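Local coordinates for protein phycocyanobilin lyase subunit alpha (Nostoc sp. PCC 7120, PDB 5N3U) that associates with CpcF to form a lyase and is probably required for the chromophorylation of the phycocyanin subunit CpcA, at residues R74-A77 and A78-L81; S111-M114 and L115-K118; A185-Q188 and L189-P193; Q264-R267 and V268-M272. All blocks are in the same frame, centred on the assembly; numbering follows the deposited sequence.

Interaction 1. Residues R74-A77 and A78-L81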
ATOM      1  N   ARG A  74      -3.579 -26.228   2.291  1.00 19.27           N
ATOM      2  CA  ARG A  74      -4.971 -26.370   2.721  1.00 20.78           C
ATOM      3  C   ARG A  74      -5.435 -25.063   3.401  1.00 19.47           C
ATOM      4  O   ARG A  74      -6.524 -24.609   3.175  1.00 20.23           O
ATOM      5  CB  ARG A  74      -5.151 -27.490   3.693  1.00 22.06           C
ATOM      6  CG  ARG A  74      -5.024 -28.851   3.058  1.00 23.51           C
ATOM      7  CD  ARG A  74      -5.424 -29.911   4.057  1.00 26.42           C
ATOM      8  NE  ARG A  74      -4.987 -31.215   3.580  1.00 28.16           N
ATOM      9  CZ  ARG A  74      -5.384 -32.370   4.073  1.00 31.08           C
ATOM     10  NH1 ARG A  74      -6.278 -32.411   5.056  1.00 30.31           N
ATOM     11  NH2 ARG A  74      -4.875 -33.494   3.566  1.00 29.96           N
ATOM     12  N   ARG A  75      -4.562 -24.465   4.186  1.00 17.74           N
ATOM     13  CA  ARG A  75      -4.904 -23.200   4.812  1.00 16.68           C
ATOM     14  C   ARG A  75      -5.237 -22.115   3.812  1.00 16.93           C
ATOM     15  O   ARG A  75      -6.235 -21.463   3.896  1.00 17.72           O
ATOM     16  CB  ARG A  75      -3.724 -22.735   5.699  1.00 19.25           C
ATOM     17  CG  ARG A  75      -3.349 -23.668   6.800  1.00 19.31           C
ATOM     18  CD  ARG A  75      -1.990 -23.226   7.397  1.00 22.22           C
ATOM     19  NE  ARG A  75      -1.573 -24.140   8.480  1.00 21.91           N
ATOM     20  CZ  ARG A  75      -0.438 -24.004   9.163  1.00 23.47           C
ATOM     21  NH1 ARG A  75       0.367 -23.008   8.872  1.00 25.40           N
ATOM     22  NH2 ARG A  75      -0.102 -24.849  10.147  1.00 21.61           N
ATOM     23  N   ASN A  76      -4.404 -21.909   2.823  1.00 17.89           N
ATOM     24  CA  ASN A  76      -4.626 -20.881   1.855  1.00 19.81           C
ATOM     25  C   ASN A  76      -5.811 -21.144   0.931  1.00 20.48           C
ATOM     26  O   ASN A  76      -6.531 -20.241   0.598  1.00 19.01           O
ATOM     27  CB  ASN A  76      -3.369 -20.718   0.960  1.00 21.16           C
ATOM     28  CG  ASN A  76      -2.416 -19.706   1.526  1.00 24.56           C
ATOM     29  OD1 ASN A  76      -2.568 -19.263   2.712  1.00 25.73           O
ATOM     30  ND2 ASN A  76      -1.470 -19.305   0.717  1.00 25.60           N
ATOM     31  N   ALA A  77      -6.026 -22.398   0.635  1.00 17.94           N
ATOM     32  CA  ALA A  77      -7.225 -22.806  -0.160  1.00 19.59           C
ATOM     33  C   ALA A  77      -8.492 -22.579   0.591  1.00 17.62           C
ATOM     34  O   ALA A  77      -9.476 -22.055   0.033  1.00 19.41           O
ATOM     35  CB  ALA A  77      -7.111 -24.266  -0.607  1.00 22.86           C
ATOM     36  N   ALA A  78      -8.519 -22.997   1.838  1.00 18.32           N
ATOM     37  CA  ALA A  78      -9.647 -22.714   2.682  1.00 20.49           C
ATOM     38  C   ALA A  78      -9.994 -21.224   2.783  1.00 19.54           C
ATOM     39  O   ALA A  78     -11.133 -20.850   2.662  1.00 20.73           O
ATOM     40  CB  ALA A  78      -9.451 -23.323   4.048  1.00 20.41           C
ATOM     41  N   ARG A  79      -8.990 -20.394   2.974  1.00 19.56           N
ATOM     42  CA  ARG A  79      -9.163 -18.932   3.104  1.00 21.25           C
ATOM     43  C   ARG A  79      -9.675 -18.368   1.791  1.00 22.80           C
ATOM     44  O   ARG A  79     -10.634 -17.611   1.755  1.00 19.85           O
ATOM     45  CB  ARG A  79      -7.841 -18.248   3.395  1.00 23.62           C
ATOM     46  CG  ARG A  79      -7.181 -18.516   4.702  1.00 32.26           C
ATOM     47  CD  ARG A  79      -5.731 -17.915   4.902  1.00 37.49           C
ATOM     48  NE  ARG A  79      -5.176 -18.399   6.196  1.00 35.33           N
ATOM     49  CZ  ARG A  79      -3.982 -18.939   6.422  1.00 42.83           C
ATOM     50  NH1 ARG A  79      -3.063 -19.080   5.458  1.00 41.67           N
ATOM     51  NH2 ARG A  79      -3.659 -19.293   7.667  1.00 44.56           N
ATOM     52  N   ALA A  80      -9.091 -18.799   0.679  1.00 20.03           N
ATOM     53  CA  ALA A  80      -9.533 -18.353  -0.632  1.00 21.22           C
ATOM     54  C   ALA A  80     -11.010 -18.664  -0.909  1.00 20.20           C
ATOM     55  O   ALA A  80     -11.764 -17.758  -1.396  1.00 21.52           O
ATOM     56  CB  ALA A  80      -8.660 -18.976  -1.719  1.00 19.77           C
ATOM     57  N   LEU A  81     -11.461 -19.856  -0.535  1.00 19.69           N
ATOM     58  CA  LEU A  81     -12.838 -20.301  -0.844  1.00 18.66           C
ATOM     59  C   LEU A  81     -13.873 -19.458  -0.192  1.00 20.91           C
ATOM     60  O   LEU A  81     -14.966 -19.220  -0.752  1.00 21.65           O
ATOM     61  CB  LEU A  81     -13.048 -21.741  -0.499  1.00 17.17           C
ATOM     62  CG  LEU A  81     -12.314 -22.654  -1.434  1.00 17.69           C
ATOM     63  CD1 LEU A  81     -12.268 -24.020  -0.886  1.00 19.61           C
ATOM     64  CD2 LEU A  81     -13.087 -22.661  -2.735  1.00 22.92           C
TER
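With CG anti to its own carbonyl carbon and beside the backbone N (chi1 -67°), and the chain extended out to NE, Arg79 runs back over the preceding turn of helix 72-83 and brings its guanidinium to Asn76. There NH1 donates to Asn76 OD1 at 2.8 Å. The oxygen lies at the guanidinium edge, in its plane, and NH1 sits nearly along the C=O axis. The amide and guanidinium planes are turned 67° apart, and the N-H is bent at 134°. Arg75 CB rests over one face of the same group, 3.7 Å from Arg79 NH1. Helix 72-83 belongs to the HEAT repeats, an all-helical solenoid; the small Ala77 and Ala78 let neighbouring helices come close, Ala77 lying against Leu55 and Ala58 and Ala78 against Ala107. Asparagine suits its buried place because it has both a donor and an acceptor: as OD1 holds Arg79, ND2 donates to Tyr35 O. The long chain of Arg75 leads away from Arg79 to salt bridges with Asp101 and with Asp96 of the beta subunit. These two carboxylates would offset the like charge of Arg79, whose NH2 lies 5.3 Å from Arg75 NE.

Interaction 2. Residues S111-M114 and L115-K118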
ATOM      1  N   SER A 111     -14.090 -19.000   6.608  1.00 16.18           N
ATOM      2  CA  SER A 111     -14.765 -19.055   5.306  1.00 17.07           C
ATOM      3  C   SER A 111     -16.226 -19.482   5.408  1.00 17.81           C
ATOM      4  O   SER A 111     -17.047 -18.948   4.729  1.00 19.76           O
ATOM      5  CB  SER A 111     -13.955 -19.999   4.412  1.00 18.01           C
ATOM      6  OG  SER A 111     -12.742 -19.328   4.133  1.00 17.53           O
ATOM      7  N   LEU A 112     -16.558 -20.390   6.308  1.00 17.67           N
ATOM      8  CA  LEU A 112     -17.945 -20.765   6.553  1.00 18.51           C
ATOM      9  C   LEU A 112     -18.724 -19.602   7.106  1.00 22.77           C
ATOM     10  O   LEU A 112     -19.892 -19.437   6.771  1.00 21.55           O
ATOM     11  CB  LEU A 112     -18.013 -21.969   7.451  1.00 18.13           C
ATOM     12  CG  LEU A 112     -17.547 -23.227   6.754  1.00 18.24           C
ATOM     13  CD1 LEU A 112     -17.269 -24.345   7.713  1.00 18.76           C
ATOM     14  CD2 LEU A 112     -18.581 -23.749   5.735  1.00 20.16           C
ATOM     15  N   GLU A 113     -18.111 -18.758   7.941  1.00 19.97           N
ATOM     16  CA  GLU A 113     -18.788 -17.528   8.361  1.00 20.88           C
ATOM     17  C   GLU A 113     -19.106 -16.597   7.123  1.00 23.53           C
ATOM     18  O   GLU A 113     -20.117 -15.931   7.121  1.00 24.35           O
ATOM     19  CB  GLU A 113     -17.903 -16.787   9.321  1.00 23.17           C
ATOM     20  CG  GLU A 113     -18.491 -15.515   9.953  1.00 23.80           C
ATOM     21  CD  GLU A 113     -18.470 -14.251   9.090  1.00 31.55           C
ATOM     22  OE1 GLU A 113     -17.640 -14.109   8.121  1.00 33.63           O
ATOM     23  OE2 GLU A 113     -19.356 -13.386   9.380  1.00 38.46           O
ATOM     24  N   MET A 114     -18.220 -16.512   6.151  1.00 18.06           N
ATOM     25  CA  MET A 114     -18.389 -15.681   4.998  1.00 21.78           C
ATOM     26  C   MET A 114     -19.434 -16.258   4.078  1.00 22.99           C
ATOM     27  O   MET A 114     -20.260 -15.517   3.526  1.00 24.68           O
ATOM     28  CB  MET A 114     -17.072 -15.500   4.264  1.00 21.36           C
ATOM     29  CG  MET A 114     -16.049 -14.724   5.051  1.00 25.81           C
ATOM     30  SD  MET A 114     -14.483 -14.655   4.095  1.00 29.82           S
ATOM     31  CE  MET A 114     -14.963 -13.480   2.946  1.00 26.23           C
ATOM     32  N   LEU A 115     -19.504 -17.573   3.992  1.00 22.66           N
ATOM     33  CA  LEU A 115     -20.487 -18.212   3.065  1.00 22.57           C
ATOM     34  C   LEU A 115     -21.889 -18.273   3.627  1.00 25.42           C
ATOM     35  O   LEU A 115     -22.823 -18.404   2.862  1.00 27.53           O
ATOM     36  CB  LEU A 115     -20.016 -19.569   2.692  1.00 21.13           C
ATOM     37  CG  LEU A 115     -18.749 -19.588   1.870  1.00 24.16           C
ATOM     38  CD1 LEU A 115     -18.087 -20.917   1.691  1.00 25.44           C
ATOM     39  CD2 LEU A 115     -18.998 -18.986   0.520  1.00 28.83           C
ATOM     40  N   LYS A 116     -22.056 -18.184   4.953  1.00 25.73           N
ATOM     41  CA  LYS A 116     -23.362 -18.079   5.610  1.00 28.66           C
ATOM     42  C   LYS A 116     -24.230 -19.316   5.448  1.00 29.82           C
ATOM     43  O   LYS A 116     -25.412 -19.209   5.571  1.00 34.49           O
ATOM     44  CB  LYS A 116     -24.259 -16.897   5.140  1.00 29.54           C
ATOM     45  CG  LYS A 116     -23.696 -15.563   4.937  1.00 35.89           C
ATOM     46  CD  LYS A 116     -23.283 -14.878   6.157  1.00 35.13           C
ATOM     47  CE  LYS A 116     -22.608 -13.545   5.763  1.00 45.09           C
ATOM     48  NZ  LYS A 116     -21.374 -13.385   6.623  1.00 42.96           N
ATOM     49  N   ASP A 117     -23.666 -20.465   5.199  1.00 29.54           N
ATOM     50  CA  ASP A 117     -24.442 -21.708   4.956  1.00 31.35           C
ATOM     51  C   ASP A 117     -24.700 -22.484   6.261  1.00 27.73           C
ATOM     52  O   ASP A 117     -23.793 -22.951   6.960  1.00 21.99           O
ATOM     53  CB  ASP A 117     -23.658 -22.583   4.004  1.00 31.62           C
ATOM     54  CG  ASP A 117     -24.468 -23.700   3.408  1.00 38.92           C
ATOM     55  OD1 ASP A 117     -25.330 -24.235   4.109  1.00 37.37           O
ATOM     56  OD2 ASP A 117     -24.176 -24.084   2.254  1.00 45.22           O
ATOM     57  N   LYS A 118     -25.974 -22.678   6.549  1.00 27.81           N
ATOM     58  CA  LYS A 118     -26.385 -23.272   7.786  1.00 29.93           C
ATOM     59  C   LYS A 118     -26.039 -24.755   7.892  1.00 26.58           C
ATOM     60  O   LYS A 118     -26.090 -25.311   8.993  1.00 24.18           O
ATOM     61  CB  LYS A 118     -27.896 -23.126   7.964  1.00 39.93           C
ATOM     62  CG  LYS A 118     -28.269 -23.096   9.428  1.00 49.90           C
ATOM     63  CD  LYS A 118     -29.769 -22.851   9.582  1.00 61.89           C
ATOM     64  CE  LYS A 118     -30.350 -23.536  10.823  1.00 63.87           C
ATOM     65  NZ  LYS A 118     -31.386 -22.647  11.439  1.00 66.88           N
TER
HETATM   66  O   HOH W   1     -21.284 -21.672   5.999  1.00 26.53           O
HETATM   67  O   HOH W   2     -18.783 -12.094   6.377  1.00 36.13           O
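The backbone stays helical through Leu115, whose N donates to Ser111 O at 2.9 Å, and then turns at Lys116, which takes a positive phi of 66° and gives the last bond of the series, from its N to Leu112 O at 3.1 Å. From this turn the lysine chain, bent at chi2 and chi4, curls back toward the helix end and lies alongside Glu113, both side chains pointing the same way. Lys116 NZ donates to Glu113 O at 2.9 Å, and it forms a salt bridge with Glu113 OE2 at 3.4 Å. Water 2 joins the two ends once more, giving a hydrogen to Glu113 OE1 and accepting one from Lys116 NZ. Glu113 reaches this place with CG anti to its backbone N (chi1 -176°) and a bend at chi2.

This is a helix C-terminus closed by a residue in the left-handed helical conformation, here ending helix 102-115 of the HEAT repeats. A lysine suits the spot because a cation should be favoured near the carbonyl-rich end of a helix. Beyond the turn, Asp117 N lies 4.2 Å from Leu112 O, and water 1 bridges the two. On the buried side Leu112 and Leu115 pack on Leu93 of helix 90-96. Glu113 OE2 has a second cationic partner in Arg184 of helix 176-190.

Interaction 3. Residues A185-Q188 and L189-P193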
ATOM      1  N   ALA A 185     -22.237 -12.964  18.112  1.00 19.44           N
ATOM      2  CA  ALA A 185     -23.120 -14.060  17.855  1.00 19.50           C
ATOM      3  C   ALA A 185     -24.420 -13.990  18.676  1.00 20.05           C
ATOM      4  O   ALA A 185     -25.518 -14.223  18.159  1.00 20.00           O
ATOM      5  CB  ALA A 185     -22.452 -15.353  18.128  1.00 20.20           C
ATOM      6  N   MET A 186     -24.281 -13.596  19.935  1.00 20.37           N
ATOM      7  CA  MET A 186     -25.483 -13.505  20.743  1.00 20.77           C
ATOM      8  C   MET A 186     -26.481 -12.480  20.187  1.00 21.94           C
ATOM      9  O   MET A 186     -27.706 -12.720  20.163  1.00 24.39           O
ATOM     10  CB  MET A 186     -25.078 -13.213  22.169  1.00 22.90           C
ATOM     11  CG  MET A 186     -24.531 -14.431  22.963  1.00 23.56           C
ATOM     12  SD  MET A 186     -25.608 -15.830  23.054  1.00 24.11           S
ATOM     13  CE  MET A 186     -26.971 -15.202  24.147  1.00 28.27           C
ATOM     14  N   TYR A 187     -25.977 -11.338  19.795  1.00 20.13           N
ATOM     15  CA  TYR A 187     -26.834 -10.364  19.128  1.00 22.67           C
ATOM     16  C   TYR A 187     -27.493 -10.886  17.855  1.00 24.84           C
ATOM     17  O   TYR A 187     -28.718 -10.770  17.628  1.00 23.78           O
ATOM     18  CB  TYR A 187     -26.095  -9.103  18.852  1.00 23.85           C
ATOM     19  CG  TYR A 187     -27.074  -8.049  18.311  1.00 25.27           C
ATOM     20  CD1 TYR A 187     -27.359  -7.960  16.938  1.00 26.88           C
ATOM     21  CD2 TYR A 187     -27.732  -7.198  19.172  1.00 26.75           C
ATOM     22  CE1 TYR A 187     -28.264  -7.011  16.452  1.00 29.36           C
ATOM     23  CE2 TYR A 187     -28.639  -6.248  18.699  1.00 27.81           C
ATOM     24  CZ  TYR A 187     -28.911  -6.169  17.351  1.00 30.79           C
ATOM     25  OH  TYR A 187     -29.807  -5.253  16.850  1.00 34.65           O
ATOM     26  N   GLN A 188     -26.718 -11.536  16.991  1.00 26.21           N
ATOM     27  CA  GLN A 188     -27.300 -12.047  15.793  1.00 23.56           C
ATOM     28  C   GLN A 188     -28.337 -13.024  16.021  1.00 25.51           C
ATOM     29  O   GLN A 188     -29.324 -13.035  15.321  1.00 26.71           O
ATOM     30  CB  GLN A 188     -26.242 -12.656  14.843  1.00 28.24           C
ATOM     31  CG  GLN A 188     -25.346 -11.654  14.259  1.00 28.59           C
ATOM     32  CD  GLN A 188     -24.262 -12.322  13.365  1.00 34.21           C
ATOM     33  OE1 GLN A 188     -23.405 -13.072  13.837  1.00 33.78           O
ATOM     34  NE2 GLN A 188     -24.283 -12.020  12.144  1.00 32.69           N
ATOM     35  N   LEU A 189     -28.170 -13.881  17.009  1.00 22.61           N
ATOM     36  CA  LEU A 189     -29.102 -14.934  17.237  1.00 22.34           C
ATOM     37  C   LEU A 189     -30.293 -14.572  18.127  1.00 27.48           C
ATOM     38  O   LEU A 189     -31.291 -15.266  18.051  1.00 25.02           O
ATOM     39  CB  LEU A 189     -28.427 -16.137  17.867  1.00 24.94           C
ATOM     40  CG  LEU A 189     -27.293 -16.691  16.950  1.00 26.90           C
ATOM     41  CD1 LEU A 189     -26.445 -17.743  17.655  1.00 27.12           C
ATOM     42  CD2 LEU A 189     -27.890 -17.329  15.710  1.00 28.44           C
ATOM     43  N   THR A 190     -30.162 -13.591  18.979  1.00 24.31           N
ATOM     44  CA  THR A 190     -31.283 -13.144  19.807  1.00 27.34           C
ATOM     45  C   THR A 190     -31.852 -11.726  19.526  1.00 32.25           C
ATOM     46  O   THR A 190     -32.918 -11.374  20.036  1.00 28.93           O
ATOM     47  CB  THR A 190     -30.852 -13.088  21.309  1.00 23.79           C
ATOM     48  OG1 THR A 190     -29.995 -11.986  21.536  1.00 23.30           O
ATOM     49  CG2 THR A 190     -30.191 -14.368  21.812  1.00 28.88           C
ATOM     50  N   GLN A 191     -31.095 -10.889  18.826  1.00 28.12           N
ATOM     51  CA  GLN A 191     -31.410  -9.501  18.578  1.00 30.97           C
ATOM     52  C   GLN A 191     -31.547  -8.656  19.845  1.00 32.27           C
ATOM     53  O   GLN A 191     -32.137  -7.617  19.802  1.00 29.75           O
ATOM     54  CB  GLN A 191     -32.674  -9.443  17.708  1.00 37.06           C
ATOM     55  CG  GLN A 191     -32.450 -10.071  16.335  1.00 41.93           C
ATOM     56  CD  GLN A 191     -31.411  -9.266  15.566  1.00 43.44           C
ATOM     57  OE1 GLN A 191     -30.246  -9.670  15.392  1.00 52.22           O
ATOM     58  NE2 GLN A 191     -31.810  -8.131  15.115  1.00 39.13           N
ATOM     59  N   GLU A 192     -30.929  -9.047  20.957  1.00 26.10           N
ATOM     60  CA  GLU A 192     -31.022  -8.251  22.196  1.00 28.59           C
ATOM     61  C   GLU A 192     -29.993  -7.161  22.256  1.00 27.67           C
ATOM     62  O   GLU A 192     -28.801  -7.432  22.230  1.00 28.15           O
ATOM     63  CB  GLU A 192     -30.808  -9.146  23.412  1.00 27.93           C
ATOM     64  CG  GLU A 192     -31.917 -10.099  23.596  1.00 28.40           C
ATOM     65  CD  GLU A 192     -33.123  -9.447  24.216  1.00 29.84           C
ATOM     66  OE1 GLU A 192     -33.025  -8.282  24.675  1.00 32.86           O
ATOM     67  OE2 GLU A 192     -34.154 -10.091  24.182  1.00 34.46           O
ATOM     68  N   PRO A 193     -30.441  -5.895  22.407  1.00 29.36           N
ATOM     69  CA  PRO A 193     -29.527  -4.773  22.449  1.00 30.03           C
ATOM     70  C   PRO A 193     -28.440  -4.857  23.384  1.00 26.90           C
ATOM     71  O   PRO A 193     -27.360  -4.302  23.096  1.00 27.75           O
ATOM     72  CB  PRO A 193     -30.445  -3.604  22.920  1.00 30.87           C
ATOM     73  CG  PRO A 193     -31.702  -3.918  22.198  1.00 30.42           C
ATOM     74  CD  PRO A 193     -31.855  -5.405  22.380  1.00 29.93           C
TER
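An ST turn finishes helix 176-190, where the hydroxyl of Thr190 ties the last helical turn to the chain leaving it. Met186 O is gripped twice by this threonine: Thr190 N donates at 2.9 Å and Thr190 OG1 at 2.8 Å, the two arriving from opposite faces of the carbonyl plane. The hydroxyl stands between the backbone N and the carbonyl carbon (chi1 73°), the position from which OG1 can donate backward and also accept from Glu192 N at 3.1 Å. A valine here would remove that hydroxyl, and is likely to leave Glu192 N without its acceptor and the exit from the helix less firmly set. The methyl branch is used too, for Thr190 CG2 touches Met186 CE at 4.1 Å.

Gln191 has a positive phi of 60° and its N donates to Tyr187 O at 2.7 Å. The turn places Gln191 CA squarely above the Tyr187 ring, 4.2 Å from its centroid, in a CH-pi contact. A tyrosine suits this place because its flat ring takes Gln191 CA on one face and Glu192 O at its edge, 3.2 Å from Tyr187 CD2, while also meeting Tyr223 and Tyr195. Leu189, on Ile164 and Ile167, packs toward helix 164-167. A residue in the left-handed helical conformation followed by an extended one is characteristic of a helix C-terminus, and here it leads by way of Glu192 to helix 193-203 of the HEAT repeats.

Interaction 4. Residues Q264-R267 and V268-M272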
ATOM      1  N   GLN A 264     -33.630   7.390   9.231  1.00 42.95           N
ATOM      2  CA  GLN A 264     -32.535   6.616   9.839  1.00 47.76           C
ATOM      3  C   GLN A 264     -31.399   6.299   8.798  1.00 39.25           C
ATOM      4  O   GLN A 264     -30.261   6.411   9.091  1.00 39.50           O
ATOM      5  CB  GLN A 264     -33.098   5.303  10.409  1.00 51.41           C
ATOM      6  CG  GLN A 264     -34.123   5.479  11.535  1.00 51.44           C
ATOM      7  CD  GLN A 264     -33.510   6.033  12.802  1.00 57.27           C
ATOM      8  OE1 GLN A 264     -32.451   6.679  12.801  1.00 55.81           O
ATOM      9  NE2 GLN A 264     -34.169   5.758  13.927  1.00 70.30           N
ATOM     10  N   ALA A 265     -31.769   5.903   7.599  1.00 39.92           N
ATOM     11  CA  ALA A 265     -30.825   5.713   6.529  1.00 40.92           C
ATOM     12  C   ALA A 265     -30.078   7.007   6.215  1.00 45.15           C
ATOM     13  O   ALA A 265     -28.859   7.021   6.123  1.00 37.98           O
ATOM     14  CB  ALA A 265     -31.548   5.227   5.321  1.00 41.06           C
ATOM     15  N   ILE A 266     -30.802   8.122   6.102  1.00 38.37           N
ATOM     16  CA  ILE A 266     -30.172   9.385   5.862  1.00 36.83           C
ATOM     17  C   ILE A 266     -29.218   9.714   6.937  1.00 33.94           C
ATOM     18  O   ILE A 266     -28.122  10.216   6.675  1.00 34.70           O
ATOM     19  CB  ILE A 266     -31.219  10.545   5.768  1.00 39.73           C
ATOM     20  CG1 ILE A 266     -31.966  10.408   4.455  1.00 42.88           C
ATOM     21  CG2 ILE A 266     -30.579  11.908   5.770  1.00 38.52           C
ATOM     22  CD1 ILE A 266     -33.361  11.057   4.440  1.00 47.39           C
ATOM     23  N   ARG A 267     -29.625   9.507   8.167  1.00 30.19           N
ATOM     24  CA  ARG A 267     -28.743   9.777   9.302  1.00 32.51           C
ATOM     25  C   ARG A 267     -27.382   9.014   9.169  1.00 26.54           C
ATOM     26  O   ARG A 267     -26.315   9.568   9.438  1.00 29.63           O
ATOM     27  CB  ARG A 267     -29.445   9.279  10.565  1.00 36.19           C
ATOM     28  CG  ARG A 267     -28.627   9.250  11.846  1.00 33.79           C
ATOM     29  CD  ARG A 267     -29.384   8.297  12.778  1.00 42.84           C
ATOM     30  NE  ARG A 267     -28.712   8.049  14.042  1.00 43.54           N
ATOM     31  CZ  ARG A 267     -29.117   7.110  14.904  1.00 50.20           C
ATOM     32  NH1 ARG A 267     -30.184   6.354  14.637  1.00 47.04           N
ATOM     33  NH2 ARG A 267     -28.421   6.891  16.002  1.00 49.73           N
ATOM     34  N   VAL A 268     -27.480   7.762   8.818  1.00 29.91           N
ATOM     35  CA  VAL A 268     -26.276   6.919   8.625  1.00 30.30           C
ATOM     36  C   VAL A 268     -25.433   7.459   7.404  1.00 28.43           C
ATOM     37  O   VAL A 268     -24.245   7.598   7.533  1.00 28.38           O
ATOM     38  CB  VAL A 268     -26.708   5.473   8.397  1.00 33.80           C
ATOM     39  CG1 VAL A 268     -25.531   4.584   7.962  1.00 33.86           C
ATOM     40  CG2 VAL A 268     -27.368   4.913   9.670  1.00 36.10           C
ATOM     41  N   MET A 269     -26.092   7.804   6.289  1.00 30.54           N
ATOM     42  CA  MET A 269     -25.391   8.330   5.094  1.00 32.00           C
ATOM     43  C   MET A 269     -24.682   9.601   5.378  1.00 32.17           C
ATOM     44  O   MET A 269     -23.568   9.803   4.919  1.00 28.14           O
ATOM     45  CB  MET A 269     -26.325   8.464   3.918  1.00 29.96           C
ATOM     46  CG  MET A 269     -26.678   7.159   3.362  1.00 30.59           C
ATOM     47  SD  MET A 269     -27.574   6.946   1.833  1.00 36.29           S
ATOM     48  CE  MET A 269     -29.221   7.463   2.364  1.00 42.43           C
ATOM     49  N   ASN A 270     -25.278  10.453   6.202  1.00 30.79           N
ATOM     50  CA  ASN A 270     -24.665  11.691   6.566  1.00 34.08           C
ATOM     51  C   ASN A 270     -23.413  11.472   7.369  1.00 33.10           C
ATOM     52  O   ASN A 270     -22.417  12.249   7.289  1.00 28.58           O
ATOM     53  CB  ASN A 270     -25.636  12.599   7.369  1.00 35.85           C
ATOM     54  CG  ASN A 270     -26.822  13.135   6.508  1.00 41.19           C
ATOM     55  OD1 ASN A 270     -26.745  13.229   5.307  1.00 34.93           O
ATOM     56  ND2 ASN A 270     -27.909  13.514   7.161  1.00 41.68           N
ATOM     57  N   LEU A 271     -23.433  10.433   8.210  1.00 30.81           N
ATOM     58  CA  LEU A 271     -22.211  10.125   8.955  1.00 29.93           C
ATOM     59  C   LEU A 271     -21.117   9.563   7.949  1.00 22.30           C
ATOM     60  O   LEU A 271     -19.968   9.886   8.077  1.00 28.61           O
ATOM     61  CB  LEU A 271     -22.484   9.105  10.037  1.00 32.24           C
ATOM     62  CG  LEU A 271     -23.378   9.619  11.160  1.00 32.51           C
ATOM     63  CD1 LEU A 271     -23.896   8.435  11.981  1.00 34.70           C
ATOM     64  CD2 LEU A 271     -22.611  10.626  11.998  1.00 29.42           C
ATOM     65  N   MET A 272     -21.556   8.770   7.021  1.00 23.82           N
ATOM     66  CA  MET A 272     -20.614   8.138   6.071  1.00 26.80           C
ATOM     67  C   MET A 272     -19.939   9.236   5.256  1.00 28.35           C
ATOM     68  O   MET A 272     -18.698   9.316   5.200  1.00 25.85           O
ATOM     69  CB  MET A 272     -21.334   7.150   5.163  1.00 25.64           C
ATOM     70  CG  MET A 272     -21.847   5.896   5.889  1.00 23.26           C
ATOM     71  SD  MET A 272     -22.788   4.787   4.921  1.00 27.79           S
ATOM     72  CE  MET A 272     -21.468   4.055   3.958  1.00 31.57           C
TER
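Ala265 and Met269 lie one turn apart on the same side of helix 263-273, a C-terminal helix that packs on helix 237-250 of this all-helical protein and also meets the beta subunit. The backbone bonds are the regular ones of an alpha helix, for example Met269 N to Ala265 O at 2.9 Å and Asn270 N to Ile266 O at 2.9 Å.

Among the apolar contacts, Met269 CE, folded round by a bend at chi3, lies 4.4 Å from Ala265 CB. Small Ala265 and branched Val268 suit the side against helix 237-250, where both touch Leu248, as does Met269. The side chain of Leu271 packs on Ala227 and Ala231 of helix 227-232. Ile266 packs on Leu196 and Met272 on Tyr155, both of the beta subunit.

The polar contacts centre on Arg267, whose CG is anti to its N (chi1 170°), the chain staying extended to NE. Arg267 NH1 donates to Gln264 OE1 at 2.9 Å; the oxygen is in the guanidinium plane, and the donor is tilted 35° from the amide carbonyl plane. Arg267 NE forms a salt bridge with Glu228. A methionine in its place would probably leave Glu228 without its cation and the Gln264 amide freer to turn.

Asn270 lies alongside Ile266, its ND2 3.4 Å from Ile266 CG2.

How the interactions relate
Each interaction is local to one helix or its end, so none closes a long loop; the four follow in series from the N terminus, neither nesting nor crossing. Interaction 1, on helix 72-83, and interaction 2, at the end of helix 102-115, lie in one HEAT range and touch: Ser111 OG is probably hydrogen-bonded to Ala78 O at 2.7 Å. Interaction 3 closes helix 176-190 in the next HEAT range, with nearest atoms about 6 Å from interaction 2, and it lies across the chain's centre from interaction 1. Interaction 4, on helix 263-273, is about 12 Å from interaction 3 between nearest atoms. Interactions 1 and 4, whose centres are 36 Å apart, both reach the beta subunit.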